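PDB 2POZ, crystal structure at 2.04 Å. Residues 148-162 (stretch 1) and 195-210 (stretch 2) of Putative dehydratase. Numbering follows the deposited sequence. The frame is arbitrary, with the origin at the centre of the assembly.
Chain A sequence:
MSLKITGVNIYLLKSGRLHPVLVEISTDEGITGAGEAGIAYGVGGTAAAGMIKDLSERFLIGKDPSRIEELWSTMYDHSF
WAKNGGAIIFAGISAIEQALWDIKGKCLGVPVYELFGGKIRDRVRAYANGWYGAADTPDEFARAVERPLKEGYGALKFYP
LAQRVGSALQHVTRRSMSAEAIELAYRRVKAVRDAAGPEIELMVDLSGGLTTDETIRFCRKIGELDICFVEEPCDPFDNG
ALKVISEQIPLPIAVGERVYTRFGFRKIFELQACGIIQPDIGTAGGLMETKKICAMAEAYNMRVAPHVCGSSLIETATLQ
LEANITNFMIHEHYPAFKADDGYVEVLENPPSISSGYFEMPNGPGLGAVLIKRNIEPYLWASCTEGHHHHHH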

ATOM      1  N   PRO A 148      -0.271 -46.415  11.319  1.00 17.18           N
ATOM      2  CA  PRO A 148      -1.285 -45.727  10.512  1.00 16.68           C
ATOM      3  C   PRO A 148      -1.349 -46.219   9.062  1.00 16.59           C
ATOM      4  O   PRO A 148      -2.432 -46.348   8.494  1.00 17.08           O
ATOM      5  CB  PRO A 148      -0.892 -44.248  10.636  1.00 15.33           C
ATOM      6  CG  PRO A 148       0.583 -44.296  10.909  1.00 15.15           C
ATOM      7  CD  PRO A 148       0.688 -45.454  11.888  1.00 16.12           C
ATOM      8  N   LEU A 149      -0.199 -46.509   8.468  1.00 17.32           N
ATOM      9  CA  LEU A 149      -0.180 -46.989   7.094  1.00 19.11           C
ATOM     10  C   LEU A 149      -0.824 -48.374   6.961  1.00 22.35           C
ATOM     11  O   LEU A 149      -1.429 -48.679   5.935  1.00 19.70           O
ATOM     12  CB  LEU A 149       1.252 -47.005   6.555  1.00 17.36           C
ATOM     13  CG  LEU A 149       1.899 -45.615   6.460  1.00 19.98           C
ATOM     14  CD1 LEU A 149       3.294 -45.751   5.878  1.00 18.05           C
ATOM     15  CD2 LEU A 149       1.046 -44.685   5.595  1.00 17.26           C
ATOM     16  N   LYS A 150      -0.700 -49.205   7.993  1.00 23.29           N
ATOM     17  CA  LYS A 150      -1.306 -50.533   7.960  1.00 26.26           C
ATOM     18  C   LYS A 150      -2.820 -50.372   8.040  1.00 25.01           C
ATOM     19  O   LYS A 150      -3.575 -51.216   7.556  1.00 23.96           O
ATOM     20  CB  LYS A 150      -0.825 -51.389   9.136  1.00 29.77           C
ATOM     21  CG  LYS A 150       0.626 -51.849   9.051  1.00 36.61           C
ATOM     22  CD  LYS A 150       0.810 -53.028   8.098  1.00 41.75           C
ATOM     23  CE  LYS A 150       2.244 -53.572   8.165  1.00 45.48           C
ATOM     24  NZ  LYS A 150       2.462 -54.786   7.320  1.00 46.87           N
ATOM     25  N   GLU A 151      -3.259 -49.283   8.665  1.00 23.20           N
ATOM     26  CA  GLU A 151      -4.681 -49.002   8.791  1.00 23.89           C
ATOM     27  C   GLU A 151      -5.268 -48.447   7.491  1.00 22.93           C
ATOM     28  O   GLU A 151      -6.479 -48.260   7.386  1.00 23.28           O
ATOM     29  CB  GLU A 151      -4.928 -48.012   9.931  1.00 27.02           C
ATOM     30  CG  GLU A 151      -4.790 -48.608  11.322  1.00 31.53           C
ATOM     31  CD  GLU A 151      -5.051 -47.582  12.410  1.00 34.51           C
ATOM     32  OE1 GLU A 151      -4.173 -46.726  12.664  1.00 37.39           O
ATOM     33  OE2 GLU A 151      -6.145 -47.622  13.007  1.00 35.98           O
ATOM     34  N   GLY A 152      -4.411 -48.157   6.516  1.00 20.71           N
ATOM     35  CA  GLY A 152      -4.908 -47.660   5.242  1.00 18.83           C
ATOM     36  C   GLY A 152      -4.860 -46.167   4.956  1.00 18.56           C
ATOM     37  O   GLY A 152      -5.393 -45.720   3.934  1.00 17.09           O
ATOM     38  N   TYR A 153      -4.238 -45.388   5.836  1.00 16.50           N
ATOM     39  CA  TYR A 153      -4.142 -43.943   5.623  1.00 14.52           C
ATOM     40  C   TYR A 153      -3.221 -43.648   4.446  1.00 14.17           C
ATOM     41  O   TYR A 153      -2.164 -44.269   4.303  1.00 15.42           O
ATOM     42  CB  TYR A 153      -3.613 -43.253   6.890  1.00 13.84           C
ATOM     43  CG  TYR A 153      -4.620 -43.231   8.012  1.00 11.70           C
ATOM     44  CD1 TYR A 153      -5.631 -42.272   8.043  1.00 11.26           C
ATOM     45  CD2 TYR A 153      -4.615 -44.217   9.001  1.00 15.11           C
ATOM     46  CE1 TYR A 153      -6.616 -42.296   9.020  1.00 11.95           C
ATOM     47  CE2 TYR A 153      -5.600 -44.252   9.989  1.00 11.65           C
ATOM     48  CZ  TYR A 153      -6.596 -43.290   9.985  1.00 12.97           C
ATOM     49  OH  TYR A 153      -7.601 -43.348  10.916  1.00 15.36           O
ATOM     50  N   GLY A 154      -3.626 -42.704   3.601  1.00 12.73           N
ATOM     51  CA  GLY A 154      -2.810 -42.335   2.457  1.00 11.81           C
ATOM     52  C   GLY A 154      -2.148 -40.994   2.709  1.00 12.71           C
ATOM     53  O   GLY A 154      -1.497 -40.426   1.834  1.00 14.29           O
ATOM     54  N   ALA A 155      -2.316 -40.486   3.925  1.00 12.72           N
ATOM     55  CA  ALA A 155      -1.749 -39.201   4.297  1.00 11.83           C
ATOM     56  C   ALA A 155      -1.473 -39.154   5.797  1.00 10.99           C
ATOM     57  O   ALA A 155      -2.259 -39.649   6.609  1.00  9.98           O
ATOM     58  CB  ALA A 155      -2.705 -38.082   3.892  1.00 14.68           C
ATOM     59  N   LEU A 156      -0.348 -38.550   6.154  1.00 11.86           N
ATOM     60  CA  LEU A 156       0.064 -38.455   7.548  1.00 12.96           C
ATOM     61  C   LEU A 156       0.537 -37.052   7.912  1.00 13.69           C
ATOM     62  O   LEU A 156       1.242 -36.407   7.132  1.00 12.06           O
ATOM     63  CB  LEU A 156       1.224 -39.427   7.814  1.00 13.05           C
ATOM     64  CG  LEU A 156       1.084 -40.903   7.440  1.00 13.10           C
ATOM     65  CD1 LEU A 156       2.457 -41.566   7.542  1.00 14.12           C
ATOM     66  CD2 LEU A 156       0.079 -41.595   8.353  1.00 11.73           C
ATOM     67  N   LYS A 157       0.148 -36.582   9.092  1.00 11.90           N
ATOM     68  CA  LYS A 157       0.605 -35.279   9.567  1.00 11.48           C
ATOM     69  C   LYS A 157       1.434 -35.503  10.822  1.00 11.05           C
ATOM     70  O   LYS A 157       1.110 -36.369  11.638  1.00 11.51           O
ATOM     71  CB  LYS A 157      -0.561 -34.339   9.910  1.00  9.71           C
ATOM     72  CG  LYS A 157      -0.060 -32.925  10.250  1.00 13.01           C
ATOM     73  CD  LYS A 157      -1.177 -31.889  10.387  1.00 10.47           C
ATOM     74  CE  LYS A 157      -1.743 -31.835  11.793  1.00 10.14           C
ATOM     75  NZ  LYS A 157      -2.874 -30.851  11.869  1.00 13.96           N
ATOM     76  N   PHE A 158       2.502 -34.726  10.983  1.00 12.52           N
ATOM     77  CA  PHE A 158       3.341 -34.864  12.167  1.00 13.21           C
ATOM     78  C   PHE A 158       4.111 -33.591  12.498  1.00 13.59           C
ATOM     79  O   PHE A 158       4.354 -32.750  11.636  1.00 13.28           O
ATOM     80  CB  PHE A 158       4.306 -36.051  12.004  1.00 13.00           C
ATOM     81  CG  PHE A 158       5.241 -35.926  10.832  1.00 12.13           C
ATOM     82  CD1 PHE A 158       6.592 -35.667  11.030  1.00 12.79           C
ATOM     83  CD2 PHE A 158       4.772 -36.080   9.528  1.00 11.54           C
ATOM     84  CE1 PHE A 158       7.471 -35.562   9.947  1.00 14.08           C
ATOM     85  CE2 PHE A 158       5.640 -35.976   8.440  1.00 13.59           C
ATOM     86  CZ  PHE A 158       6.995 -35.718   8.651  1.00 12.11           C
ATOM     87  N   TYR A 159       4.468 -33.467  13.772  1.00 16.09           N
ATOM     88  CA  TYR A 159       5.214 -32.328  14.306  1.00 14.92           C
ATOM     89  C   TYR A 159       6.649 -32.832  14.468  1.00 15.71           C
ATOM     90  O   TYR A 159       6.920 -33.682  15.313  1.00 19.48           O
ATOM     91  CB  TYR A 159       4.608 -31.940  15.662  1.00 14.33           C
ATOM     92  CG  TYR A 159       5.316 -30.829  16.400  1.00 16.13           C
ATOM     93  CD1 TYR A 159       5.303 -29.515  15.916  1.00 14.49           C
ATOM     94  CD2 TYR A 159       5.986 -31.084  17.600  1.00 16.22           C
ATOM     95  CE1 TYR A 159       5.934 -28.481  16.612  1.00 13.68           C
ATOM     96  CE2 TYR A 159       6.620 -30.059  18.306  1.00 15.94           C
ATOM     97  CZ  TYR A 159       6.586 -28.760  17.806  1.00 13.96           C
ATOM     98  OH  TYR A 159       7.182 -27.748  18.517  1.00 12.86           O
ATOM     99  N   PRO A 160       7.588 -32.316  13.661  1.00 15.22           N
ATOM    100  CA  PRO A 160       8.983 -32.759  13.743  1.00 12.72           C
ATOM    101  C   PRO A 160       9.914 -31.948  14.631  1.00 13.24           C
ATOM    102  O   PRO A 160      11.115 -32.228  14.685  1.00 12.03           O
ATOM    103  CB  PRO A 160       9.425 -32.692  12.293  1.00 15.95           C
ATOM    104  CG  PRO A 160       8.800 -31.384  11.858  1.00 13.45           C
ATOM    105  CD  PRO A 160       7.384 -31.464  12.470  1.00 14.88           C
ATOM    106  N   LEU A 161       9.378 -30.960  15.339  1.00 13.30           N
ATOM    107  CA  LEU A 161      10.215 -30.102  16.170  1.00 12.85           C
ATOM    108  C   LEU A 161      10.235 -30.400  17.672  1.00 14.41           C
ATOM    109  O   LEU A 161      10.793 -29.621  18.444  1.00 12.66           O
ATOM    110  CB  LEU A 161       9.809 -28.632  15.941  1.00 12.60           C
ATOM    111  CG  LEU A 161       9.681 -28.147  14.486  1.00 10.57           C
ATOM    112  CD1 LEU A 161       9.260 -26.666  14.454  1.00  8.51           C
ATOM    113  CD2 LEU A 161      11.019 -28.344  13.753  1.00 10.74           C
ATOM    114  N   ALA A 162       9.649 -31.516  18.101  1.00 16.45           N
ATOM    115  CA  ALA A 162       9.617 -31.828  19.538  1.00 20.51           C
ATOM    116  C   ALA A 162      11.007 -32.105  20.118  1.00 23.32           C
ATOM    117  O   ALA A 162      11.854 -32.722  19.471  1.00 23.64           O
ATOM    118  CB  ALA A 162       8.694 -33.018  19.807  1.00 17.69           C
ATOM    119  N   ALA A 195      10.395 -44.023   4.951  1.00 18.30           N
ATOM    120  CA  ALA A 195       9.625 -45.155   5.446  1.00 16.74           C
ATOM    121  C   ALA A 195       8.229 -45.237   4.834  1.00 16.95           C
ATOM    122  O   ALA A 195       7.709 -46.329   4.614  1.00 15.33           O
ATOM    123  CB  ALA A 195       9.520 -45.091   6.968  1.00 18.70           C
ATOM    124  N   ALA A 196       7.620 -44.090   4.553  1.00 15.80           N
ATOM    125  CA  ALA A 196       6.280 -44.100   3.985  1.00 16.46           C
ATOM    126  C   ALA A 196       6.278 -44.401   2.493  1.00 17.14           C
ATOM    127  O   ALA A 196       5.334 -44.992   1.977  1.00 17.74           O
ATOM    128  CB  ALA A 196       5.591 -42.764   4.244  1.00 14.57           C
ATOM    129  N   GLY A 197       7.339 -44.005   1.804  1.00 18.40           N
ATOM    130  CA  GLY A 197       7.395 -44.222   0.371  1.00 20.53           C
ATOM    131  C   GLY A 197       6.946 -42.946  -0.324  1.00 21.96           C
ATOM    132  O   GLY A 197       6.418 -42.047   0.329  1.00 20.77           O
ATOM    133  N   PRO A 198       7.121 -42.842  -1.648  1.00 24.32           N
ATOM    134  CA  PRO A 198       6.732 -41.649  -2.416  1.00 24.87           C
ATOM    135  C   PRO A 198       5.236 -41.397  -2.615  1.00 25.68           C
ATOM    136  O   PRO A 198       4.835 -40.286  -2.963  1.00 26.24           O
ATOM    137  CB  PRO A 198       7.446 -41.861  -3.747  1.00 25.26           C
ATOM    138  CG  PRO A 198       7.338 -43.356  -3.921  1.00 25.49           C
ATOM    139  CD  PRO A 198       7.700 -43.872  -2.534  1.00 23.24           C
ATOM    140  N   GLU A 199       4.411 -42.409  -2.381  1.00 26.29           N
ATOM    141  CA  GLU A 199       2.979 -42.268  -2.597  1.00 27.30           C
ATOM    142  C   GLU A 199       2.164 -41.693  -1.442  1.00 25.73           C
ATOM    143  O   GLU A 199       1.013 -41.305  -1.628  1.00 27.15           O
ATOM    144  CB  GLU A 199       2.400 -43.619  -3.013  1.00 31.42           C
ATOM    145  CG  GLU A 199       3.106 -44.214  -4.218  1.00 38.10           C
ATOM    146  CD  GLU A 199       2.454 -45.492  -4.708  1.00 42.46           C
ATOM    147  OE1 GLU A 199       1.242 -45.459  -5.019  1.00 44.66           O
ATOM    148  OE2 GLU A 199       3.154 -46.527  -4.790  1.00 44.83           O
ATOM    149  N   ILE A 200       2.752 -41.624  -0.255  1.00 22.13           N
ATOM    150  CA  ILE A 200       2.033 -41.095   0.895  1.00 19.92           C
ATOM    151  C   ILE A 200       2.149 -39.575   0.994  1.00 18.68           C
ATOM    152  O   ILE A 200       3.236 -39.013   0.852  1.00 18.13           O
ATOM    153  CB  ILE A 200       2.550 -41.735   2.207  1.00 18.47           C
ATOM    154  CG1 ILE A 200       2.313 -43.249   2.175  1.00 17.53           C
ATOM    155  CG2 ILE A 200       1.860 -41.101   3.412  1.00 16.72           C
ATOM    156  CD1 ILE A 200       0.844 -43.659   2.088  1.00 17.96           C
ATOM    157  N   GLU A 201       1.021 -38.912   1.222  1.00 18.02           N
ATOM    158  CA  GLU A 201       1.018 -37.462   1.354  1.00 18.66           C
ATOM    159  C   GLU A 201       1.463 -37.138   2.775  1.00 17.27           C
ATOM    160  O   GLU A 201       0.971 -37.720   3.738  1.00 17.02           O
ATOM    161  CB  GLU A 201      -0.387 -36.899   1.108  1.00 20.80           C
ATOM    162  CG  GLU A 201      -1.011 -37.365  -0.195  1.00 27.12           C
ATOM    163  CD  GLU A 201      -2.362 -36.724  -0.469  1.00 30.50           C
ATOM    164  OE1 GLU A 201      -3.206 -36.670   0.455  1.00 31.44           O
ATOM    165  OE2 GLU A 201      -2.584 -36.287  -1.619  1.00 33.79           O
ATOM    166  N   LEU A 202       2.401 -36.213   2.904  1.00 17.28           N
ATOM    167  CA  LEU A 202       2.897 -35.840   4.216  1.00 15.41           C
ATOM    168  C   LEU A 202       2.605 -34.378   4.540  1.00 15.74           C
ATOM    169  O   LEU A 202       2.856 -33.487   3.730  1.00 14.73           O
ATOM    170  CB  LEU A 202       4.404 -36.087   4.297  1.00 15.13           C
ATOM    171  CG  LEU A 202       4.855 -37.532   4.060  1.00 15.19           C
ATOM    172  CD1 LEU A 202       6.371 -37.610   4.175  1.00 15.42           C
ATOM    173  CD2 LEU A 202       4.190 -38.456   5.068  1.00 15.54           C
HETATM  174  N   MSE A 203       2.064 -34.143   5.725  1.00 13.80           N
HETATM  175  CA  MSE A 203       1.782 -32.787   6.166  1.00 15.73           C
HETATM  176  C   MSE A 203       2.710 -32.518   7.345  1.00 13.34           C
HETATM  177  O   MSE A 203       2.819 -33.330   8.262  1.00 12.57           O
HETATM  178  CB  MSE A 203       0.322 -32.635   6.611  1.00 18.77           C
HETATM  179  CG  MSE A 203      -0.710 -32.698   5.489  1.00 27.80           C
HETATM  180 SE   MSE A 203      -0.923 -34.466   4.683  1.00 41.77          SE
HETATM  181  CE  MSE A 203      -2.552 -34.127   3.668  1.00 33.41           C
ATOM    182  N   VAL A 204       3.392 -31.385   7.312  1.00 12.79           N
ATOM    183  CA  VAL A 204       4.302 -31.028   8.385  1.00 12.99           C
ATOM    184  C   VAL A 204       3.726 -29.880   9.214  1.00 14.03           C
ATOM    185  O   VAL A 204       3.540 -28.764   8.717  1.00 14.45           O
ATOM    186  CB  VAL A 204       5.686 -30.620   7.820  1.00 12.54           C
ATOM    187  CG1 VAL A 204       6.545 -30.013   8.913  1.00 13.14           C
ATOM    188  CG2 VAL A 204       6.383 -31.844   7.239  1.00 15.50           C
ATOM    189  N   ASP A 205       3.429 -30.168  10.475  1.00 13.80           N
ATOM    190  CA  ASP A 205       2.900 -29.167  11.397  1.00 13.32           C
ATOM    191  C   ASP A 205       4.066 -28.606  12.212  1.00 12.67           C
ATOM    192  O   ASP A 205       4.769 -29.358  12.895  1.00 11.68           O
ATOM    193  CB  ASP A 205       1.851 -29.807  12.318  1.00 13.73           C
ATOM    194  CG  ASP A 205       1.377 -28.864  13.426  1.00 16.53           C
ATOM    195  OD1 ASP A 205       1.505 -27.628  13.283  1.00 15.43           O
ATOM    196  OD2 ASP A 205       0.865 -29.370  14.443  1.00 14.82           O
ATOM    197  N   LEU A 206       4.285 -27.296  12.114  1.00  9.78           N
ATOM    198  CA  LEU A 206       5.365 -26.652  12.852  1.00 11.14           C
ATOM    199  C   LEU A 206       4.852 -26.061  14.165  1.00 10.29           C
ATOM    200  O   LEU A 206       5.632 -25.659  15.027  1.00 11.14           O
ATOM    201  CB  LEU A 206       6.031 -25.568  11.995  1.00  9.37           C
ATOM    202  CG  LEU A 206       6.650 -26.071  10.683  1.00 12.00           C
ATOM    203  CD1 LEU A 206       7.439 -24.942  10.014  1.00 13.90           C
ATOM    204  CD2 LEU A 206       7.564 -27.263  10.959  1.00 13.30           C
ATOM    205  N   SER A 207       3.531 -26.015  14.304  1.00 10.66           N
ATOM    206  CA  SER A 207       2.880 -25.509  15.511  1.00 11.69           C
ATOM    207  C   SER A 207       3.520 -24.225  16.032  1.00 12.53           C
ATOM    208  O   SER A 207       3.783 -24.103  17.224  1.00 13.60           O
ATOM    209  CB  SER A 207       2.920 -26.590  16.607  1.00 13.38           C
ATOM    210  OG  SER A 207       1.971 -26.346  17.634  1.00 12.07           O
ATOM    211  N   GLY A 208       3.769 -23.269  15.139  1.00 12.77           N
ATOM    212  CA  GLY A 208       4.372 -22.014  15.553  1.00 12.93           C
ATOM    213  C   GLY A 208       5.760 -21.784  14.978  1.00 15.27           C
ATOM    214  O   GLY A 208       6.165 -20.637  14.754  1.00 16.12           O
ATOM    215  N   GLY A 209       6.490 -22.875  14.753  1.00 14.49           N
ATOM    216  CA  GLY A 209       7.827 -22.792  14.190  1.00 13.00           C
ATOM    217  C   GLY A 209       8.882 -22.102  15.036  1.00 13.94           C
ATOM    218  O   GLY A 209       8.818 -22.075  16.263  1.00 14.33           O
ATOM    219  N   LEU A 210       9.869 -21.539  14.354  1.00 13.33           N
ATOM    220  CA  LEU A 210      10.967 -20.839  14.999  1.00 12.55           C
ATOM    221  C   LEU A 210      10.854 -19.377  14.579  1.00 13.16           C
ATOM    222  O   LEU A 210       9.758 -18.902  14.284  1.00 13.72           O
ATOM    223  CB  LEU A 210      12.291 -21.416  14.501  1.00 12.88           C
ATOM    224  CG  LEU A 210      12.386 -22.944  14.459  1.00 14.15           C
ATOM    225  CD1 LEU A 210      13.707 -23.336  13.809  1.00 14.74           C
ATOM    226  CD2 LEU A 210      12.273 -23.521  15.865  1.00 12.82           C
TER
HETATM  227  O   HOH W   1       6.443 -25.147  17.801  1.00 18.27           O

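Two neighbouring parallel strands are joined by a ladder in which alternate residues of each strand supply both bonding groups, and residues 155-158 and 201-205 of this putative dehydratase illustrate the rule. Five backbone hydrogen bonds run along the seam. Glu201 N donates to Gly154 O (3.0 Å), Leu156 N to Glu201 O (2.9 Å), Met203 N to Leu156 O (2.8 Å), Phe158 N to Met203 O (3.1 Å) and Asp205 N to Phe158 O (3.0 Å). Leu156, Phe158, Glu201 and Met203 thus each give with N and receive with O, so the bonds zigzag between the strands, whose directions differ by only 16°. Three of these carbonyls also have a CA-H group nearby: Lys157 CA, for example, lies 3.2 Å from Met203 O.

Beyond the ladder, the side chain of Tyr159 comes close to the start of the turn from Leu206 to Gly209, with Tyr159 CE1 3.6 Å from Ser207 CB; this is a type I' turn closed by Gly209 N donating to Leu206 O at 2.9 Å. Asp205 OD1 accepts from Ser207 N (2.8 Å), tying the strand end to this turn. A water hydrogen-bonded to Tyr159 OH (2.8 Å) donates to Ser207 O (2.9 Å), bridging the stretches, while the carbonyls of Asp205 and Leu206 lie at the edge of the tyrosine ring.

Strand alternation then sorts the packing. On one face, Ala155 CB meets the selenomethionine Met203 CE at 4.0 Å, and Lys157 CG lies 3.7 Å from Met203 CB. On the other, Leu156 CB packs on Leu202 CD2 (4.2 Å), and Phe158 CZ approaches Val204 CG2 (4.2 Å).

Apolar contacts extend past both ends of the paired strands. Before them, Leu149 CD2 touches Ile200 CD1 at 3.7 Å, linking the helix to the residue that precedes the second strand; after them, Leu161 CD1 meets Leu206 CD2 at 3.9 Å.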